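Local coordinates for L protein (CAS virus, PDB 5MV0) that probably cleaves capped host mRNAs through its N-terminal cap-snatching endonuclease domain, supplying primers for viral transcription by the reptarenavirus polymerase, at residues Asn12-Ile17 against Phe159-Leu164; Leu18-Asp23 against Asn152-Leu157. All blocks are in the same frame, centred on the assembly; numbering follows the deposited sequence. Where two conformers were deposited one is given.

Contact 1. Residues Asn12-Ile17 against Phe159-Leu164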
loop_
_atom_site.group_PDB
_atom_site.type_symbol
_atom_site.label_atom_id
_atom_site.label_comp_id
_atom_site.label_asym_id
_atom_site.label_seq_id
_atom_site.Cartn_x
_atom_site.Cartn_y
_atom_site.Cartn_z
ATOM N N ASN B 12 -9.336 -6.198 5.394
ATOM C CA ASN B 12 -9.069 -6.272 3.966
ATOM C C ASN B 12 -9.238 -4.908 3.287
ATOM O O ASN B 12 -8.416 -4.524 2.445
ATOM C CB ASN B 12 -9.986 -7.325 3.352
ATOM C CG ASN B 12 -9.787 -7.468 1.859
ATOM O OD1 ASN B 12 -10.508 -6.858 1.075
ATOM N ND2 ASN B 12 -8.809 -8.275 1.462
ATOM N N VAL B 13 -10.288 -4.156 3.648
ATOM C CA VAL B 13 -10.464 -2.797 3.122
ATOM C C VAL B 13 -9.239 -1.943 3.439
ATOM O O VAL B 13 -8.680 -1.272 2.563
ATOM C CB VAL B 13 -11.745 -2.154 3.697
ATOM C CG1 VAL B 13 -11.785 -0.640 3.385
ATOM C CG2 VAL B 13 -13.003 -2.869 3.197
ATOM N N ILE B 14 -8.797 -1.950 4.698
ATOM C CA ILE B 14 -7.653 -1.118 5.071
ATOM C C ILE B 14 -6.402 -1.566 4.323
ATOM O O ILE B 14 -5.632 -0.741 3.801
ATOM C CB ILE B 14 -7.452 -1.152 6.600
ATOM C CG1 ILE B 14 -8.637 -0.474 7.312
ATOM C CG2 ILE B 14 -6.148 -0.504 6.971
ATOM C CD1 ILE B 14 -8.524 -0.524 8.843
ATOM N N LEU B 15 -6.185 -2.878 4.241
ATOM C CA LEU B 15 -5.027 -3.387 3.513
ATOM C C LEU B 15 -5.049 -2.935 2.062
ATOM O O LEU B 15 -4.004 -2.565 1.503
ATOM C CB LEU B 15 -4.975 -4.918 3.589
ATOM C CG LEU B 15 -4.520 -5.516 4.932
ATOM C CD1 LEU B 15 -4.853 -7.007 5.031
ATOM C CD2 LEU B 15 -3.035 -5.313 5.138
ATOM N N GLU B 16 -6.223 -2.970 1.427
ATOM C CA GLU B 16 -6.296 -2.565 0.026
ATOM C C GLU B 16 -6.022 -1.077 -0.131
ATOM O O GLU B 16 -5.309 -0.662 -1.055
ATOM C CB GLU B 16 -7.665 -2.915 -0.575
ATOM C CG GLU B 16 -7.724 -2.607 -2.072
ATOM C CD GLU B 16 -8.993 -3.077 -2.765
ATOM O OE1 GLU B 16 -8.977 -3.210 -4.012
ATOM O OE2 GLU B 16 -10.009 -3.304 -2.074
ATOM N N ILE B 17 -6.607 -0.255 0.745
ATOM C CA ILE B 17 -6.369 1.190 0.690
ATOM C C ILE B 17 -4.894 1.514 0.846
ATOM O O ILE B 17 -4.348 2.374 0.134
ATOM C CB ILE B 17 -7.201 1.906 1.771
ATOM C CG1 ILE B 17 -8.689 1.831 1.411
ATOM C CG2 ILE B 17 -6.733 3.357 1.906
ATOM C CD1 ILE B 17 -9.593 2.386 2.524
ATOM N N PHE B 159 -16.272 4.443 1.671
ATOM C CA PHE B 159 -17.575 4.093 2.222
ATOM C C PHE B 159 -17.471 2.913 3.180
ATOM O O PHE B 159 -18.059 2.928 4.265
ATOM C CB PHE B 159 -18.566 3.763 1.099
ATOM C CG PHE B 159 -19.811 3.092 1.608
ATOM C CD1 PHE B 159 -20.793 3.840 2.256
ATOM C CD2 PHE B 159 -19.972 1.713 1.511
ATOM C CE1 PHE B 159 -21.930 3.223 2.773
ATOM C CE2 PHE B 159 -21.106 1.092 2.029
ATOM C CZ PHE B 159 -22.089 1.844 2.648
ATOM N N GLU B 160 -16.752 1.858 2.777
ATOM C CA GLU B 160 -16.664 0.665 3.620
ATOM C C GLU B 160 -15.952 0.946 4.936
ATOM O O GLU B 160 -16.278 0.322 5.955
ATOM C CB GLU B 160 -15.954 -0.468 2.871
ATOM C CG GLU B 160 -16.743 -1.001 1.696
ATOM C CD GLU B 160 -18.057 -1.651 2.112
ATOM O OE1 GLU B 160 -18.124 -2.218 3.219
ATOM O OE2 GLU B 160 -19.033 -1.582 1.337
ATOM N N LEU B 161 -14.971 1.854 4.942
ATOM C CA LEU B 161 -14.352 2.240 6.212
ATOM C C LEU B 161 -15.411 2.743 7.176
ATOM O O LEU B 161 -15.416 2.392 8.361
ATOM C CB LEU B 161 -13.304 3.335 5.999
ATOM C CG LEU B 161 -12.012 2.996 5.267
ATOM C CD1 LEU B 161 -11.137 4.233 5.283
ATOM C CD2 LEU B 161 -11.317 1.804 5.964
ATOM N N LEU B 162 -16.330 3.551 6.663
ATOM C CA LEU B 162 -17.367 4.159 7.491
ATOM C C LEU B 162 -18.428 3.136 7.897
ATOM O O LEU B 162 -18.793 3.040 9.073
ATOM C CB LEU B 162 -17.988 5.322 6.717
ATOM C CG LEU B 162 -19.165 6.078 7.351
ATOM C CD1 LEU B 162 -18.698 6.867 8.571
ATOM C CD2 LEU B 162 -19.836 6.990 6.305
ATOM N N LYS B 163 -18.940 2.364 6.935
ATOM C CA LYS B 163 -20.011 1.425 7.246
ATOM C C LYS B 163 -19.534 0.301 8.164
ATOM O O LYS B 163 -20.251 -0.092 9.096
ATOM C CB LYS B 163 -20.590 0.824 5.962
ATOM C CG LYS B 163 -21.622 -0.250 6.294
ATOM C CD LYS B 163 -22.155 -0.958 5.098
ATOM C CE LYS B 163 -23.237 -1.931 5.533
ATOM N NZ LYS B 163 -23.843 -2.604 4.352
ATOM N N LEU B 164 -18.339 -0.247 7.909
ATOM C CA LEU B 164 -17.877 -1.386 8.700
ATOM C C LEU B 164 -17.457 -0.952 10.093
ATOM O O LEU B 164 -17.674 -1.685 11.064
ATOM C CB LEU B 164 -16.724 -2.108 8.001
ATOM C CG LEU B 164 -17.099 -2.758 6.664
ATOM C CD1 LEU B 164 -15.875 -3.361 5.979
ATOM C CD2 LEU B 164 -18.206 -3.805 6.854
#
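Leu161 enters the groove beside Val13, Ile14 and Ile17, the main bump in an antiparallel helix-helix packing within the helical part of this PDDEXK-type endonuclease domain. The segment axes approach to 10.0 Å with their N-to-C directions 155° apart, and all six touching residues are buried. The branches of Leu161 divide the work. Its CD2 fits between Val13 and Ile14, 3.6 Å from Val13 CG1 and 3.8 Å from Ile14 CG1, and the Ile14 and Leu161 side chains cross at about a right angle. Its CD1 faces the next turn, where Ile17 comes tip to tip and brings CD1 to 3.7 Å from Leu161 CD1. Val13 answers as the bump from the other helix: with CG1 anti to the backbone N (chi1 168°) and already against Leu161, CG2 is left to meet Glu160 and Leu164. Only the aliphatic root of Glu160 takes part; its chain bends at chi2 (-64°), and the carboxylate forms a salt bridge with Arg156. Helix 34-57 adds a third wall, through Leu37 on Ile14 and Ala41 on Leu161, while Phe203 packs on Val13. Val13 CG2 lies 3.8 Å from Glu160 CB and 4.0 Å from Leu164 CD1.

Contact 2. Residues Leu18-Asp23 against Asn152-Leu157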
loop_
_atom_site.group_PDB
_atom_site.type_symbol
_atom_site.label_atom_id
_atom_site.label_comp_id
_atom_site.label_asym_id
_atom_site.label_seq_id
_atom_site.Cartn_x
_atom_site.Cartn_y
_atom_site.Cartn_z
ATOM N N LEU B 18 -4.229 0.869 1.803
ATOM C CA LEU B 18 -2.817 1.145 2.010
ATOM C C LEU B 18 -1.953 0.600 0.878
ATOM O O LEU B 18 -0.825 1.070 0.707
ATOM C CB LEU B 18 -2.358 0.578 3.365
ATOM C CG LEU B 18 -3.112 1.127 4.597
ATOM C CD1 LEU B 18 -2.498 0.605 5.895
ATOM C CD2 LEU B 18 -3.186 2.644 4.625
ATOM N N SER B 19 -2.443 -0.385 0.120
ATOM C CA SER B 19 -1.732 -0.812 -1.085
ATOM C C SER B 19 -1.846 0.232 -2.188
ATOM O O SER B 19 -0.887 0.464 -2.942
ATOM C CB SER B 19 -2.286 -2.153 -1.568
ATOM O OG SER B 19 -2.185 -3.163 -0.560
ATOM N N ILE B 20 -3.025 0.850 -2.307
ATOM C CA ILE B 20 -3.291 1.827 -3.363
ATOM C C ILE B 20 -2.556 3.137 -3.095
ATOM O O ILE B 20 -2.049 3.775 -4.025
ATOM C CB ILE B 20 -4.809 2.050 -3.480
ATOM C CG1 ILE B 20 -5.506 0.788 -3.983
ATOM C CG2 ILE B 20 -5.124 3.253 -4.387
ATOM C CD1 ILE B 20 -7.048 0.855 -3.912
ATOM N N GLU B 21 -2.514 3.579 -1.832
ATOM C CA GLU B 21 -1.867 4.835 -1.430
ATOM C C GLU B 21 -0.932 4.556 -0.265
ATOM O O GLU B 21 -1.266 4.832 0.898
ATOM C CB GLU B 21 -2.889 5.905 -1.025
ATOM C CG GLU B 21 -3.563 6.616 -2.179
ATOM C CD GLU B 21 -2.685 7.692 -2.826
ATOM O OE1 GLU B 21 -1.472 7.804 -2.502
ATOM O OE2 GLU B 21 -3.236 8.442 -3.651
ATOM N N PRO B 22 0.258 4.009 -0.539
ATOM C CA PRO B 22 1.146 3.564 0.548
ATOM C C PRO B 22 1.738 4.679 1.388
ATOM O O PRO B 22 2.307 4.379 2.447
ATOM C CB PRO B 22 2.253 2.793 -0.199
ATOM C CG PRO B 22 1.623 2.387 -1.493
ATOM C CD PRO B 22 0.727 3.551 -1.857
ATOM N N ASP B 23 1.648 5.945 0.968
ATOM C CA ASP B 23 2.023 7.032 1.871
ATOM C C ASP B 23 1.195 7.021 3.150
ATOM O O ASP B 23 1.621 7.584 4.164
ATOM C CB ASP B 23 1.863 8.392 1.191
ATOM C CG ASP B 23 2.946 8.663 0.167
ATOM O OD1 ASP B 23 4.008 8.011 0.231
ATOM O OD2 ASP B 23 2.730 9.534 -0.701
ATOM N N ASN B 152 -6.973 8.897 -5.458
ATOM C CA ASN B 152 -6.793 7.609 -6.119
ATOM C C ASN B 152 -7.512 6.460 -5.420
ATOM O O ASN B 152 -7.536 5.352 -5.963
ATOM C CB ASN B 152 -5.310 7.267 -6.200
ATOM C CG ASN B 152 -4.520 8.306 -6.944
ATOM O OD1 ASN B 152 -4.840 8.635 -8.081
ATOM N ND2 ASN B 152 -3.502 8.864 -6.290
ATOM N N VAL B 153 -8.061 6.670 -4.228
ATOM C CA VAL B 153 -8.737 5.584 -3.519
ATOM C C VAL B 153 -10.182 5.501 -3.989
ATOM O O VAL B 153 -10.902 6.508 -3.934
ATOM C CB VAL B 153 -8.673 5.772 -1.996
ATOM C CG1 VAL B 153 -9.351 4.599 -1.319
ATOM C CG2 VAL B 153 -7.235 5.894 -1.543
ATOM N N PRO B 154 -10.645 4.330 -4.446
ATOM C CA PRO B 154 -12.044 4.198 -4.881
ATOM C C PRO B 154 -13.012 4.596 -3.773
ATOM O O PRO B 154 -12.831 4.233 -2.606
ATOM C CB PRO B 154 -12.177 2.708 -5.223
ATOM C CG PRO B 154 -10.767 2.216 -5.451
ATOM C CD PRO B 154 -9.883 3.070 -4.571
ATOM N N GLU B 155 -14.063 5.333 -4.155
ATOM C CA GLU B 155 -15.006 5.837 -3.160
ATOM C C GLU B 155 -15.671 4.708 -2.386
ATOM O O GLU B 155 -16.025 4.886 -1.213
ATOM C CB GLU B 155 -16.081 6.714 -3.808
ATOM C CG GLU B 155 -16.881 7.470 -2.752
ATOM C CD GLU B 155 -18.016 8.313 -3.303
ATOM O OE1 GLU B 155 -18.210 8.354 -4.540
ATOM O OE2 GLU B 155 -18.719 8.935 -2.479
ATOM N N ARG B 156 -15.846 3.541 -3.014
ATOM C CA ARG B 156 -16.473 2.434 -2.304
ATOM C C ARG B 156 -15.658 2.031 -1.078
ATOM O O ARG B 156 -16.224 1.628 -0.052
ATOM C CB ARG B 156 -16.650 1.247 -3.250
ATOM C CG ARG B 156 -17.397 0.082 -2.646
ATOM C CD ARG B 156 -18.742 0.534 -2.111
ATOM N NE ARG B 156 -19.471 -0.549 -1.454
ATOM C CZ ARG B 156 -20.413 -1.285 -2.035
ATOM N NH1 ARG B 156 -20.752 -1.064 -3.303
ATOM N NH2 ARG B 156 -21.020 -2.239 -1.340
ATOM N N LEU B 157 -14.331 2.127 -1.161
ATOM C CA LEU B 157 -13.508 1.742 -0.015
ATOM C C LEU B 157 -13.604 2.768 1.114
ATOM O O LEU B 157 -13.631 2.394 2.294
ATOM C CB LEU B 157 -12.059 1.538 -0.453
ATOM C CG LEU B 157 -11.810 0.386 -1.436
ATOM C CD1 LEU B 157 -10.320 0.258 -1.778
ATOM C CD2 LEU B 157 -12.353 -0.931 -0.872
HETATM O O HOH W 1 -5.508 9.361 -3.117
#
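Ile20 and Val153 bring their backbones to 6.6 Å, measured CA to CA, where helix 4-20 ends and the loop at 152-154 turns into helix 155-170, Pro154 holding the N-cap position of the latter. A helix C-terminus is thus packed against the N-cap turn of a second helix in the cap-snatching domain, and the junction joins an apolar patch to a polar one. Ile20 supplies the apolar half with two separate branches. Its CD1 meets the Pro154 ring tip to tip, 3.7 Å from Pro154 CD, and touches Leu157 CD1, the Ile20 and Leu157 side chains crossing obliquely. On the other branch, which is anti to the backbone N, Ile20 CG2 rests 3.6 Å from the carbonyl oxygen Asn152 O. Glu21, the first residue to leave helical backbone angles, supplies the polar half. Its CG, anti to the carbonyl carbon (chi1 -79°), lies 3.8 Å from Val153 CG2; a bend at chi2 then turns the carboxylate to the Asn152 amide. The bond from Asn152 ND2 is fairly straight, 162° at the hydrogen. It arrives from above the carboxylate plane, although Glu21 OE2 lies close to the plane of the amide; the two planes are 30° apart. A water that accepts from the backbone Asn152 N also sits very close to Glu21 OE2, a possible but less certain second route between the two residues. Arg55 of helix 34-57 adds a salt bridge to the same oxygen, a partner that would probably stabilise its negative charge. The direct bond, Asn152 ND2 to Glu21 OE2, measures 2.7 Å.

Overall arrangement
Contacts 1 and 2 are successive parts of one interface between helix 4-20 and helix 155-170, their centres about 9 Å apart. The helices run antiparallel, so the later part of the first meets the beginning of the second: 18-23 with 152-157 is nested, along the chain, inside the loop closed by 12-17 with 159-164. The two contacts touch directly, Ile17 CG1 lying 3.9 Å from Val153 CG1. Between the segments the chain forms helix 34-57 and the four-stranded mixed sheet, whose strand 137-145, outermost within this chain, precedes helix 155-170. The interface thus packs the domain's N-terminal helix against one that follows the sheet, and both contacts also touch a second subunit.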